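Local coordinates for protein alpha-L-rhamnosidase (Aspergillus terreus, PDB 6GSZ) that probably hydrolyses terminal non-reducing alpha-L-rhamnose residues from alpha-L-rhamnosides, and binds calcium, at residues S261-E267 / W389-Y395; T152-L156 / V204-Y209; Y599-A604 / F640-W644. All coordinates share one frame; numbering follows the deposited sequence. Where two conformers were deposited one is given.

Contact 1: residues S261-E267 / W389-Y395; sequences SEIYDGE and WEPSFTY. With CA (calcium ion), chain B.
With CG opposite the backbone N (chi1 175°) and the chain beyond it extended, Glu-267 carries its carboxylate in between Trp-389 and Ser-392; a similar turn in Thr-394 (chi1 -171°) aims OG1 at the backbone of the 262-266 turn. Glu-267 OE1 accepts an almost straight bond from Ser-392 N (2.8 Å) on its syn side, while Ser-261 OG donates to its anti lone pair (2.7 Å). The indole NE1 of Trp-389 gives a longer, bent bond to Glu-267 OE2 (3.2 Å), on the anti side and out of the carboxylate plane, the ring and carboxylate planes standing 76° apart. Water bridges OE2 to Glu-390 O and Ser-392 OG, so both oxygens are gripped and the buried carboxylate is held against rotation. Ser-392 OG also binds calcium (2.4 Å), together with Glu-158 and two waters. Through Ser-392 N, and through the water to its OG, Glu-267 acts as a second-shell group of the calcium site. At the other end, Glu-262 O is met from opposite faces by Thr-394 OG1 (2.7 Å) and Gly-266 N (3.1 Å). The arrangement is that of a beta-hairpin, strands 258-262 and 266-270 joined by a tight turn, docked onto a calcium-binding loop of the concanavalin-like region.

Contact 2: residues T152-L156 / V204-Y209; sequences TALGL and VGEGWY
Gly-205 O is approached by two hydrogens of one backbone run: Leu-156 N donates a hydrogen bond to it (2.9 Å) from above the carbonyl plane, and Gly-155 CA makes a CA-H...O contact with it (3.1 Å). The return bond, Gly-205 N to Leu-156 O (2.9 Å), lies closer to its carbonyl plane, and Val-204 CA adds a CA-H...O contact to that same oxygen. Leu-156 and Gly-205 thus form an antiparallel hydrogen-bonded pair. Without a side chain, Gly-155 can lay its CA on the facing carbonyls, including Glu-206 O.

Past this pair, Tyr-209 turns CG opposite its backbone N (chi1 -161°) and lays its ring alongside Leu-154, both side chains pointing the same way. Leu-154 CB sits 3.8 Å from the centroid of the Tyr-209 ring, over the face, in a CH-pi contact, and Leu-154 CG comes down on Tyr-209 CZ (3.5 Å). Leu-156 splits its branches: CD1 presses tightly on Gly-207 CA (3.5 Å), whereas CD2 meets Trp-208 CZ3 (3.7 Å) as the two side chains cross. Trp-208 in turn stacks on Trp-175. A water accepts from Tyr-209 N and donates weakly to Gly-155 O, linking the backbones where direct pairing has ended. Ala-153 CB packs against Val-204 CG1.

Residues 154-156 carry the chain from strand 144-154 of one sheet into strand 156-161 of another, and the weakly bonded helical turn after strand 196-205 packs against that step. Such a passage between two largely antiparallel sheets is consistent with the beta-sandwich of the galactose-binding-like clan to which this N-terminal region belongs.

Contact 3: residues Y599-A604 / F640-W644; sequences YLVSDA and FQKAW
Helices 598-619 and 623-644 follow one another and pack antiparallel, and this contact joins the start of the first to the end of the second; the short segment axes lie 10.8 Å apart at 171°. Trp-644 is the main wedge. Its CG stands opposite the carbonyl carbon (chi1 -57°), which sends the indole across to helix 598-619, where one face lies on Leu-600: the CA of Leu-600 is 3.6 Å from the centroid of the five-membered ring of Trp-644. Ala-643 CB covers part of the opposite face. At the six-membered end, Tyr-599 CB touches Trp-644 CZ2 (3.6 Å).

Trp-644 NE1 donates to Asp-603 OD2 (2.8 Å) within its own ring plane and almost straight, meeting the anti side of the carboxylate. A salt bridge from Arg-573 to OD2 and a bond from Trp-571 N to OD1 also hold that carboxylate, so the acceptor is firmly oriented.

Phe-640, one turn before Trp-644, lays a face against Trp-644 CD1 and turns its edge to the first helix. There its CE2 lies near Leu-600 O (3.6 Å), in the ring plane, and Ala-604 CB (3.9 Å), while its CD2 meets Asp-603 CB (3.8 Å). Antiparallel helix packing of this kind is characteristic of the (alpha/alpha)6 barrel, the six-hairpin glycosidase fold of this region.

How the contacts relate
All three contacts are largely buried, but contacts 1 and 2 form one cluster while contact 3 stands apart, its centre about 46 Å from that of contact 1. The first two touch directly: Phe-393 CD1 packs on Leu-156 CB (3.6 Å), and Glu-262 lies against Glu-206, joining the hairpin and calcium loop to the step between the two sheets at 154-156. Both belong to the mainly beta part of the chain, yet contact 1 relies on a polar network round a carboxylate, and contact 2 on backbone pairing, glycines and apolar packing. Contact 3, farther from the chain centre and close to an N-acetylglucosamine, joins helices through aromatic rings and a single hydrogen bond.

Contact 1: residues S261-E267 / W389-Y395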
loop_
_atom_site.group_PDB
_atom_site.type_symbol
_atom_site.label_atom_id
_atom_site.label_comp_id
_atom_site.label_asym_id
_atom_site.label_seq_id
_atom_site.Cartn_x
_atom_site.Cartn_y
_atom_site.Cartn_z
ATOM N N SER A 261 5.900 23.951 -4.389
ATOM C CA SER A 261 6.067 22.582 -3.839
ATOM C C SER A 261 5.186 21.623 -4.628
ATOM O O SER A 261 3.975 21.771 -4.592
ATOM C CB SER A 261 5.758 22.581 -2.346
ATOM O OG SER A 261 6.188 21.366 -1.751
ATOM N N GLU A 262 5.838 20.751 -5.391
ATOM C CA GLU A 262 5.195 19.951 -6.442
ATOM C C GLU A 262 5.635 18.504 -6.247
ATOM O O GLU A 262 6.786 18.254 -5.972
ATOM C CB GLU A 262 5.636 20.416 -7.830
ATOM C CG GLU A 262 5.418 21.882 -8.080
ATOM C CD GLU A 262 5.923 22.246 -9.446
ATOM O OE1 GLU A 262 5.344 21.744 -10.454
ATOM O OE2 GLU A 262 6.874 23.101 -9.500
ATOM N N ILE A 263 4.677 17.585 -6.423
ATOM C CA ILE A 263 4.915 16.135 -6.285
ATOM C C ILE A 263 6.147 15.765 -7.125
ATOM O O ILE A 263 7.111 15.138 -6.643
ATOM C CB ILE A 263 3.664 15.322 -6.706
ATOM C CG1 ILE A 263 2.446 15.584 -5.807
ATOM C CG2 ILE A 263 3.972 13.840 -6.789
ATOM C CD1 ILE A 263 2.629 15.252 -4.340
ATOM N N TYR A 264 6.083 16.102 -8.431
ATOM C CA TYR A 264 7.146 15.657 -9.357
ATOM C C TYR A 264 8.396 16.525 -9.297
ATOM O O TYR A 264 9.545 16.041 -9.192
ATOM C CB TYR A 264 6.684 15.581 -10.810
ATOM C CG TYR A 264 5.597 14.575 -11.113
ATOM C CD1 TYR A 264 5.318 13.465 -10.306
ATOM C CD2 TYR A 264 4.820 14.762 -12.237
ATOM C CE1 TYR A 264 4.305 12.582 -10.661
ATOM C CE2 TYR A 264 3.831 13.883 -12.606
ATOM C CZ TYR A 264 3.562 12.771 -11.811
ATOM O OH TYR A 264 2.537 11.938 -12.182
ATOM N N ASP A 265 8.219 17.848 -9.399
ATOM C CA ASP A 265 9.402 18.677 -9.594
ATOM C C ASP A 265 10.161 19.027 -8.310
ATOM O O ASP A 265 11.356 19.277 -8.382
ATOM C CB ASP A 265 9.100 19.918 -10.424
ATOM C CG ASP A 265 8.949 19.649 -11.921
ATOM O OD1 ASP A 265 9.321 18.526 -12.388
ATOM O OD2 ASP A 265 8.407 20.559 -12.628
ATOM N N GLY A 266 9.502 19.017 -7.153
ATOM C CA GLY A 266 10.125 19.291 -5.883
ATOM C C GLY A 266 9.668 20.628 -5.302
ATOM O O GLY A 266 8.674 21.210 -5.709
ATOM N N GLU A 267 10.422 21.079 -4.317
ATOM C CA GLU A 267 10.060 22.241 -3.499
ATOM C C GLU A 267 11.183 23.290 -3.542
ATOM O O GLU A 267 12.365 22.950 -3.334
ATOM C CB GLU A 267 9.828 21.847 -2.040
ATOM C CG GLU A 267 9.561 23.048 -1.154
ATOM C CD GLU A 267 8.931 22.739 0.194
ATOM O OE1 GLU A 267 7.947 21.927 0.205
ATOM O OE2 GLU A 267 9.499 23.210 1.225
ATOM N N TRP A 389 15.074 22.006 8.074
ATOM C CA TRP A 389 14.079 22.004 6.996
ATOM C C TRP A 389 13.843 20.586 6.515
ATOM O O TRP A 389 14.766 19.790 6.364
ATOM C CB TRP A 389 14.525 22.928 5.864
ATOM C CG TRP A 389 13.704 22.881 4.607
ATOM C CD1 TRP A 389 12.577 23.600 4.338
ATOM C CD2 TRP A 389 13.933 22.062 3.453
ATOM N NE1 TRP A 389 12.110 23.315 3.082
ATOM C CE2 TRP A 389 12.912 22.354 2.525
ATOM C CE3 TRP A 389 14.866 21.063 3.137
ATOM C CZ2 TRP A 389 12.856 21.734 1.282
ATOM C CZ3 TRP A 389 14.803 20.446 1.907
ATOM C CH2 TRP A 389 13.807 20.782 0.995
ATOM N N GLU A 390 12.574 20.381 6.163
ATOM C CA GLU A 390 12.110 19.284 5.338
ATOM C C GLU A 390 11.085 19.885 4.386
ATOM O O GLU A 390 10.363 20.820 4.781
ATOM C CB GLU A 390 11.399 18.173 6.130
ATOM C CG GLU A 390 12.296 17.399 7.061
ATOM C CD GLU A 390 11.604 16.355 7.941
ATOM O OE1 GLU A 390 10.525 15.798 7.561
ATOM O OE2 GLU A 390 12.182 16.082 9.003
ATOM N N PRO A 391 10.961 19.368 3.150
ATOM C CA PRO A 391 9.899 19.845 2.267
ATOM C C PRO A 391 8.535 19.444 2.818
ATOM O O PRO A 391 8.428 18.486 3.622
ATOM C CB PRO A 391 10.203 19.194 0.921
ATOM C CG PRO A 391 10.958 17.920 1.318
ATOM C CD PRO A 391 11.747 18.265 2.571
ATOM N N SER A 392 7.497 20.096 2.307
ATOM C CA SER A 392 6.137 19.927 2.812
ATOM C C SER A 392 5.207 19.182 1.868
ATOM O O SER A 392 4.404 18.347 2.335
ATOM C CB SER A 392 5.524 21.287 3.118
ATOM O OG SER A 392 6.159 21.897 4.226
ATOM N N PHE A 393 5.297 19.417 0.568
ATOM C CA PHE A 393 4.256 18.892 -0.355
ATOM C C PHE A 393 4.861 18.198 -1.577
ATOM O O PHE A 393 4.230 18.150 -2.664
ATOM C CB PHE A 393 3.302 20.006 -0.780
ATOM C CG PHE A 393 2.707 20.754 0.389
ATOM C CD1 PHE A 393 1.907 20.109 1.321
ATOM C CD2 PHE A 393 2.989 22.113 0.592
ATOM C CE1 PHE A 393 1.369 20.804 2.396
ATOM C CE2 PHE A 393 2.467 22.794 1.685
ATOM C CZ PHE A 393 1.642 22.145 2.575
ATOM N N THR A 394 6.042 17.613 -1.394
ATOM C CA THR A 394 6.668 16.831 -2.457
ATOM C C THR A 394 7.127 15.498 -1.861
ATOM O O THR A 394 7.208 15.344 -0.656
ATOM C CB THR A 394 7.845 17.593 -3.097
ATOM O OG1 THR A 394 8.312 16.905 -4.257
ATOM C CG2 THR A 394 9.012 17.730 -2.154
ATOM N N TYR A 395 7.552 14.578 -2.740
ATOM C CA TYR A 395 8.309 13.433 -2.261
ATOM C C TYR A 395 9.163 12.928 -3.417
ATOM O O TYR A 395 8.847 13.218 -4.569
ATOM C CB TYR A 395 7.406 12.329 -1.668
ATOM C CG TYR A 395 6.578 11.499 -2.617
ATOM C CD1 TYR A 395 5.348 11.862 -3.140
ATOM C CD2 TYR A 395 7.005 10.211 -2.909
ATOM C CE1 TYR A 395 4.564 10.977 -3.866
ATOM C CE2 TYR A 395 6.254 9.337 -3.673
ATOM C CZ TYR A 395 5.015 9.700 -4.131
ATOM O OH TYR A 395 4.212 8.820 -4.813
HETATM CA CA CA B . 6.258 20.783 6.389
HETATM O O HOH W 1 2.308 19.544 -4.017
HETATM O O HOH W 2 8.680 22.834 3.738
HETATM O O HOH W 3 8.392 20.374 6.898
HETATM O O HOH W 4 6.570 22.607 7.173
#

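Contact 2: residues T152-L156 / V204-Y209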
loop_
_atom_site.group_PDB
_atom_site.type_symbol
_atom_site.label_atom_id
_atom_site.label_comp_id
_atom_site.label_asym_id
_atom_site.label_seq_id
_atom_site.Cartn_x
_atom_site.Cartn_y
_atom_site.Cartn_z
ATOM N N THR A 152 -9.502 19.002 6.141
ATOM C CA THR A 152 -9.003 18.524 4.885
ATOM C C THR A 152 -8.637 19.708 4.003
ATOM O O THR A 152 -8.807 20.861 4.374
ATOM C CB THR A 152 -9.991 17.596 4.166
ATOM O OG1 THR A 152 -9.298 16.898 3.132
ATOM C CG2 THR A 152 -11.196 18.299 3.588
ATOM N N ALA A 153 -8.102 19.409 2.821
ATOM C CA ALA A 153 -7.746 20.458 1.880
ATOM C C ALA A 153 -8.131 20.052 0.472
ATOM O O ALA A 153 -8.195 18.840 0.139
ATOM C CB ALA A 153 -6.253 20.689 1.913
ATOM N N LEU A 154 -8.347 21.069 -0.351
ATOM C CA LEU A 154 -8.344 20.911 -1.789
ATOM C C LEU A 154 -6.886 21.116 -2.204
ATOM O O LEU A 154 -6.453 22.245 -2.525
ATOM C CB LEU A 154 -9.308 21.903 -2.423
ATOM C CG LEU A 154 -10.785 21.538 -2.387
ATOM C CD1 LEU A 154 -11.301 21.309 -0.986
ATOM C CD2 LEU A 154 -11.570 22.615 -3.136
ATOM N N GLY A 155 -6.104 20.069 -2.059
ATOM C CA GLY A 155 -4.665 20.104 -2.022
ATOM C C GLY A 155 -4.171 19.227 -0.920
ATOM O O GLY A 155 -4.682 18.096 -0.744
ATOM N N LEU A 156 -3.150 19.684 -0.204
ATOM C CA LEU A 156 -2.573 19.006 0.966
ATOM C C LEU A 156 -2.400 20.038 2.064
ATOM O O LEU A 156 -2.194 21.236 1.732
ATOM C CB LEU A 156 -1.228 18.396 0.596
ATOM C CG LEU A 156 -1.261 17.320 -0.502
ATOM C CD1 LEU A 156 0.169 16.927 -0.940
ATOM C CD2 LEU A 156 -2.077 16.081 -0.097
ATOM N N VAL A 204 -1.512 25.217 2.927
ATOM C CA VAL A 204 -2.084 24.375 1.904
ATOM C C VAL A 204 -1.226 24.420 0.657
ATOM O O VAL A 204 -0.927 25.490 0.175
ATOM C CB VAL A 204 -3.540 24.718 1.575
ATOM C CG1 VAL A 204 -4.108 23.872 0.430
ATOM C CG2 VAL A 204 -4.408 24.590 2.815
ATOM N N GLY A 205 -0.865 23.254 0.141
ATOM C CA GLY A 205 -0.167 23.043 -1.118
ATOM C C GLY A 205 -1.010 22.303 -2.137
ATOM O O GLY A 205 -2.093 21.824 -1.795
ATOM N N GLU A 206 -0.533 22.237 -3.398
ATOM C CA GLU A 206 -1.412 21.780 -4.489
ATOM C C GLU A 206 -1.622 20.250 -4.453
ATOM O O GLU A 206 -2.671 19.790 -4.879
ATOM C CB GLU A 206 -0.855 22.254 -5.832
ATOM C CG GLU A 206 0.466 21.646 -6.210
ATOM C CD GLU A 206 1.076 22.123 -7.499
ATOM O OE1 GLU A 206 0.673 23.218 -7.976
ATOM O OE2 GLU A 206 2.017 21.420 -8.002
ATOM N N GLY A 207 -0.597 19.490 -4.084
ATOM C CA GLY A 207 -0.698 18.042 -4.126
ATOM C C GLY A 207 -1.169 17.527 -5.472
ATOM O O GLY A 207 -0.726 17.942 -6.548
ATOM N N TRP A 208 -1.954 16.454 -5.383
ATOM C CA TRP A 208 -2.603 15.826 -6.507
ATOM C C TRP A 208 -3.846 16.586 -6.973
ATOM O O TRP A 208 -4.279 16.436 -8.118
ATOM C CB TRP A 208 -2.996 14.381 -6.119
ATOM C CG TRP A 208 -1.858 13.479 -5.753
ATOM C CD1 TRP A 208 -1.091 12.744 -6.610
ATOM C CD2 TRP A 208 -1.352 13.203 -4.433
ATOM N NE1 TRP A 208 -0.170 12.002 -5.914
ATOM C CE2 TRP A 208 -0.331 12.238 -4.577
ATOM C CE3 TRP A 208 -1.723 13.598 -3.143
ATOM C CZ2 TRP A 208 0.358 11.723 -3.488
ATOM C CZ3 TRP A 208 -1.059 13.057 -2.059
ATOM C CH2 TRP A 208 -0.042 12.114 -2.233
ATOM N N TYR A 209 -4.491 17.322 -6.038
ATOM C CA TYR A 209 -5.780 17.980 -6.334
ATOM C C TYR A 209 -5.647 18.960 -7.521
ATOM O O TYR A 209 -6.480 18.993 -8.430
ATOM C CB TYR A 209 -6.305 18.679 -5.063
ATOM C CG TYR A 209 -7.780 18.995 -5.111
ATOM C CD1 TYR A 209 -8.249 20.174 -5.685
ATOM C CD2 TYR A 209 -8.702 18.087 -4.633
ATOM C CE1 TYR A 209 -9.608 20.430 -5.776
ATOM C CE2 TYR A 209 -10.050 18.352 -4.687
ATOM C CZ TYR A 209 -10.506 19.516 -5.252
ATOM O OH TYR A 209 -11.849 19.744 -5.352
HETATM O O HOH W 5 -3.991 16.627 -3.101
#

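Contact 3: residues Y599-A604 / F640-W644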
loop_
_atom_site.group_PDB
_atom_site.type_symbol
_atom_site.label_atom_id
_atom_site.label_comp_id
_atom_site.label_asym_id
_atom_site.label_seq_id
_atom_site.Cartn_x
_atom_site.Cartn_y
_atom_site.Cartn_z
ATOM N N TYR A 599 -4.064 -12.239 -26.684
ATOM C CA TYR A 599 -5.425 -12.769 -26.504
ATOM C C TYR A 599 -5.395 -14.130 -25.800
ATOM O O TYR A 599 -6.349 -14.425 -25.058
ATOM C CB TYR A 599 -6.198 -12.755 -27.840
ATOM C CG TYR A 599 -6.236 -11.361 -28.402
ATOM C CD1 TYR A 599 -6.935 -10.343 -27.771
ATOM C CD2 TYR A 599 -5.467 -11.035 -29.495
ATOM C CE1 TYR A 599 -6.886 -9.033 -28.224
ATOM C CE2 TYR A 599 -5.428 -9.735 -29.974
ATOM C CZ TYR A 599 -6.117 -8.734 -29.323
ATOM O OH TYR A 599 -6.024 -7.449 -29.776
ATOM N N LEU A 600 -4.340 -14.925 -26.003
ATOM C CA LEU A 600 -4.187 -16.159 -25.203
ATOM C C LEU A 600 -4.091 -15.744 -23.729
ATOM O O LEU A 600 -4.804 -16.263 -22.851
ATOM C CB LEU A 600 -2.929 -16.885 -25.658
ATOM C CG LEU A 600 -2.610 -18.247 -25.024
ATOM C CD1 LEU A 600 -1.577 -18.942 -25.918
ATOM C CD2 LEU A 600 -2.043 -18.089 -23.615
ATOM N N VAL A 601 -3.248 -14.726 -23.469
ATOM C CA VAL A 601 -3.078 -14.210 -22.108
ATOM C C VAL A 601 -4.409 -13.674 -21.567
ATOM O O VAL A 601 -4.826 -13.984 -20.437
ATOM C CB VAL A 601 -1.971 -13.137 -22.027
ATOM C CG1 VAL A 601 -1.923 -12.432 -20.685
ATOM C CG2 VAL A 601 -0.605 -13.736 -22.312
ATOM N N SER A 602 -5.065 -12.833 -22.371
ATOM C CA SER A 602 -6.301 -12.196 -21.945
ATOM C C SER A 602 -7.412 -13.210 -21.640
ATOM O O SER A 602 -8.163 -13.077 -20.674
ATOM C CB SER A 602 -6.730 -11.176 -22.991
ATOM O OG SER A 602 -5.817 -10.082 -23.089
ATOM N N ASP A 603 -7.553 -14.186 -22.539
ATOM C CA ASP A 603 -8.582 -15.197 -22.356
ATOM C C ASP A 603 -8.307 -16.047 -21.123
ATOM O O ASP A 603 -9.283 -16.405 -20.400
ATOM C CB ASP A 603 -8.660 -16.092 -23.589
ATOM C CG ASP A 603 -9.293 -15.435 -24.807
ATOM O OD1 ASP A 603 -9.927 -14.345 -24.653
ATOM O OD2 ASP A 603 -9.163 -16.022 -25.924
ATOM N N ALA A 604 -7.025 -16.318 -20.857
ATOM C CA ALA A 604 -6.683 -17.071 -19.629
ATOM C C ALA A 604 -7.161 -16.290 -18.399
ATOM O O ALA A 604 -7.794 -16.867 -17.500
ATOM C CB ALA A 604 -5.219 -17.367 -19.568
ATOM N N PHE A 640 -11.556 -21.647 -24.795
ATOM C CA PHE A 640 -10.126 -21.422 -24.584
ATOM C C PHE A 640 -9.299 -22.508 -25.265
ATOM O O PHE A 640 -8.311 -22.235 -25.978
ATOM C CB PHE A 640 -9.765 -21.261 -23.107
ATOM C CG PHE A 640 -8.303 -20.987 -22.890
ATOM C CD1 PHE A 640 -7.392 -22.025 -22.813
ATOM C CD2 PHE A 640 -7.822 -19.687 -22.771
ATOM C CE1 PHE A 640 -6.046 -21.781 -22.651
ATOM C CE2 PHE A 640 -6.471 -19.457 -22.624
ATOM C CZ PHE A 640 -5.586 -20.485 -22.592
ATOM N N GLN A 641 -9.699 -23.761 -25.021
ATOM C CA GLN A 641 -9.024 -24.929 -25.602
ATOM C C GLN A 641 -9.074 -24.876 -27.135
ATOM O O GLN A 641 -8.035 -25.046 -27.802
ATOM C CB GLN A 641 -9.648 -26.208 -25.047
ATOM C CG GLN A 641 -9.359 -26.393 -23.563
ATOM C CD GLN A 641 -10.237 -27.428 -22.904
ATOM O OE1 GLN A 641 -11.120 -28.008 -23.536
ATOM N NE2 GLN A 641 -10.026 -27.602 -21.608
ATOM N N LYS A 642 -10.264 -24.620 -27.685
ATOM C CA LYS A 642 -10.414 -24.539 -29.132
ATOM C C LYS A 642 -9.493 -23.474 -29.731
ATOM O O LYS A 642 -8.942 -23.671 -30.810
ATOM C CB LYS A 642 -11.866 -24.251 -29.514
ATOM C CG LYS A 642 -12.804 -25.429 -29.311
ATOM C CD LYS A 642 -14.272 -25.068 -29.274
ATOM C CE LYS A 642 -14.817 -24.581 -30.592
ATOM N NZ LYS A 642 -16.282 -24.348 -30.471
ATOM N N ALA A 643 -9.378 -22.333 -29.041
ATOM C CA ALA A 643 -8.621 -21.219 -29.577
ATOM C C ALA A 643 -7.096 -21.402 -29.451
ATOM O O ALA A 643 -6.357 -20.988 -30.365
ATOM C CB ALA A 643 -9.058 -19.946 -28.898
ATOM N N TRP A 644 -6.616 -21.980 -28.336
ATOM C CA TRP A 644 -5.227 -21.831 -27.916
ATOM C C TRP A 644 -4.479 -23.136 -27.642
ATOM O O TRP A 644 -3.265 -23.094 -27.453
ATOM C CB TRP A 644 -5.141 -20.928 -26.673
ATOM C CG TRP A 644 -5.744 -19.575 -26.901
ATOM C CD1 TRP A 644 -6.815 -19.056 -26.241
ATOM C CD2 TRP A 644 -5.352 -18.578 -27.876
ATOM N NE1 TRP A 644 -7.091 -17.799 -26.691
ATOM C CE2 TRP A 644 -6.243 -17.494 -27.721
ATOM C CE3 TRP A 644 -4.372 -18.501 -28.879
ATOM C CZ2 TRP A 644 -6.144 -16.325 -28.472
ATOM C CZ3 TRP A 644 -4.276 -17.343 -29.626
ATOM C CH2 TRP A 644 -5.180 -16.297 -29.455
#